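Local coordinates for protein FAD-binding oxidoreductase (Gulosibacter chungangensis, PDB 7PBG) that oxidises 4-ethylphenol, dehydrogenating it to 4-vinylphenol, and probably other 4-alkylphenols, with a covalently bound FAD, at residues 250-255 / 415-420. Sequence-based numbering, arbitrary orientation.
Sequences ENEDDL and DTKRIS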
loop_
_atom_site.group_PDB
_atom_site.type_symbol
_atom_site.label_atom_id
_atom_site.label_comp_id
_atom_site.label_asym_id
_atom_site.label_seq_id
_atom_site.Cartn_x
_atom_site.Cartn_y
_atom_site.Cartn_z
ATOM N N GLU A 250 9.789 1.490 35.930
ATOM C CA GLU A 250 9.412 1.121 37.311
ATOM C C GLU A 250 7.994 1.621 37.643
ATOM O O GLU A 250 7.504 1.278 38.728
ATOM C CB GLU A 250 10.491 1.648 38.266
ATOM C CG GLU A 250 10.421 3.128 38.494
ATOM C CD GLU A 250 11.384 3.659 39.550
ATOM O OE1 GLU A 250 12.220 2.886 40.002
ATOM O OE2 GLU A 250 11.311 4.866 39.844
ATOM N N ASN A 251 7.444 2.564 36.870
ATOM C CA ASN A 251 6.195 3.236 37.288
ATOM C C ASN A 251 5.106 3.019 36.241
ATOM O O ASN A 251 5.383 3.224 35.044
ATOM C CB ASN A 251 6.469 4.722 37.538
ATOM C CG ASN A 251 5.459 5.364 38.457
ATOM O OD1 ASN A 251 4.234 5.225 38.309
ATOM N ND2 ASN A 251 5.981 6.063 39.457
ATOM N N GLU A 252 3.881 2.757 36.667
ATOM C CA GLU A 252 2.741 2.747 35.730
ATOM C C GLU A 252 2.649 4.096 35.028
ATOM O O GLU A 252 2.108 4.154 33.910
ATOM C CB GLU A 252 1.409 2.512 36.423
ATOM C CG GLU A 252 1.148 1.066 36.664
ATOM C CD GLU A 252 -0.288 0.756 37.024
ATOM O OE1 GLU A 252 -1.166 1.566 36.690
ATOM O OE2 GLU A 252 -0.504 -0.323 37.622
ATOM N N ASP A 253 3.030 5.156 35.735
ATOM C CA ASP A 253 2.858 6.530 35.201
ATOM C C ASP A 253 4.006 6.875 34.250
ATOM O O ASP A 253 4.009 7.984 33.747
ATOM C CB ASP A 253 2.805 7.554 36.319
ATOM C CG ASP A 253 1.553 7.460 37.165
ATOM O OD1 ASP A 253 0.488 7.043 36.630
ATOM O OD2 ASP A 253 1.658 7.837 38.345
ATOM N N ASP A 254 4.892 5.939 33.909
ATOM C CA ASP A 254 5.974 6.224 32.940
ATOM C C ASP A 254 5.467 6.137 31.491
ATOM O O ASP A 254 6.202 6.547 30.581
ATOM C CB ASP A 254 7.089 5.201 33.032
ATOM N N LEU A 255 4.234 5.686 31.256
ATOM C CA LEU A 255 3.778 5.468 29.872
ATOM C C LEU A 255 3.870 6.745 29.037
ATOM O O LEU A 255 4.339 6.661 27.897
ATOM C CB LEU A 255 2.369 4.874 29.865
ATOM C CG LEU A 255 1.769 4.606 28.494
ATOM C CD1 LEU A 255 2.537 3.518 27.741
ATOM C CD2 LEU A 255 0.307 4.205 28.635
ATOM N N ASP A 415 -8.454 4.845 31.718
ATOM C CA ASP A 415 -9.887 4.623 31.418
ATOM C C ASP A 415 -10.139 3.123 31.232
ATOM O O ASP A 415 -11.204 2.642 31.661
ATOM C CB ASP A 415 -10.328 5.375 30.163
ATOM C CG ASP A 415 -10.462 6.890 30.350
ATOM O OD1 ASP A 415 -10.409 7.352 31.486
ATOM O OD2 ASP A 415 -10.621 7.584 29.343
ATOM N N THR A 416 -9.270 2.421 30.505
ATOM C CA THR A 416 -9.508 0.990 30.182
ATOM C C THR A 416 -9.319 0.166 31.459
ATOM O O THR A 416 -10.051 -0.780 31.636
ATOM C CB THR A 416 -8.662 0.538 28.988
ATOM O OG1 THR A 416 -8.942 1.364 27.865
ATOM C CG2 THR A 416 -8.896 -0.895 28.556
ATOM N N LYS A 417 -8.331 0.498 32.295
ATOM C CA LYS A 417 -8.143 -0.150 33.617
ATOM C C LYS A 417 -9.432 -0.002 34.426
ATOM O O LYS A 417 -9.871 -0.976 35.005
ATOM C CB LYS A 417 -6.957 0.495 34.330
ATOM C CG LYS A 417 -6.427 -0.263 35.526
ATOM C CD LYS A 417 -5.035 0.199 35.885
ATOM C CE LYS A 417 -5.011 1.687 36.142
ATOM N NZ LYS A 417 -3.794 2.075 36.888
ATOM N N ARG A 418 -10.023 1.188 34.414
ATOM C CA ARG A 418 -11.233 1.485 35.222
ATOM C C ARG A 418 -12.406 0.647 34.721
ATOM O O ARG A 418 -13.029 -0.029 35.564
ATOM C CB ARG A 418 -11.624 2.970 35.158
ATOM C CG ARG A 418 -12.632 3.369 36.229
ATOM C CD ARG A 418 -13.030 4.840 36.149
ATOM N NE ARG A 418 -13.515 5.145 34.810
ATOM C CZ ARG A 418 -12.887 5.898 33.912
ATOM N NH1 ARG A 418 -11.732 6.485 34.192
ATOM N NH2 ARG A 418 -13.424 6.059 32.723
ATOM N N ILE A 419 -12.642 0.651 33.402
ATOM C CA ILE A 419 -13.806 -0.017 32.754
ATOM C C ILE A 419 -13.607 -1.526 32.917
ATOM O O ILE A 419 -14.570 -2.220 33.292
ATOM C CB ILE A 419 -13.976 0.457 31.296
ATOM C CG1 ILE A 419 -14.371 1.944 31.253
ATOM C CG2 ILE A 419 -15.023 -0.372 30.551
ATOM C CD1 ILE A 419 -14.367 2.561 29.855
ATOM N N SER A 420 -12.385 -2.017 32.728
ATOM C CA SER A 420 -12.134 -3.470 32.862
ATOM C C SER A 420 -12.299 -3.916 34.326
ATOM O O SER A 420 -12.981 -4.936 34.538
ATOM C CB SER A 420 -10.816 -3.856 32.240
ATOM O OG SER A 420 -9.698 -3.223 32.867
HETATM O O HOH W 1 -2.951 -0.559 38.533
#
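Glu252 and Lys417 bring the two backbones no nearer than 11.5 Å between their CA atoms, one lying in the loop 250-255 and the other in 415-420, on helix 406-422, so two long side chains alone span the distance. They advance from opposite directions and meet in a salt bridge, Lys417 NZ to Glu252 OE1 at 2.7 Å. The ammonium takes the syn lone pair of OE1, on the side of the other carboxylate oxygen. Glu252 runs extended beyond CG, while Lys417 starts with CG anti to the backbone N (chi1 -166°) and bends once at chi3 (56°), which turns its end onto the carboxylate. A water closes the second path: it lies 2.6 Å from Glu252 OE2 and accepts from Lys417 NZ at 3.2 Å, so OE1 meets the ammonium directly and OE2 is linked to it through the water. Lys417 also forms a salt bridge with Glu414, and this second negative charge probably steadies the ammonium. An alanine in place of Glu252 takes away the carboxylate, and the end of Lys417, left with Glu414, would probably be freer to swing. On the loop itself, Asn251 OD1 accepts from Asp253 N at 2.8 Å, an Asx turn that shapes the backbone around Glu252. The bridge lies at the surface, away from the FAD, and joins the link between strand 241-249 and helix 255-266 to helix 406-422. Beside it Leu255 packs on Ala409 and Tyr413 of that helix, whose Thr416 and Ile419 rest against Leu464 of helix 451-470.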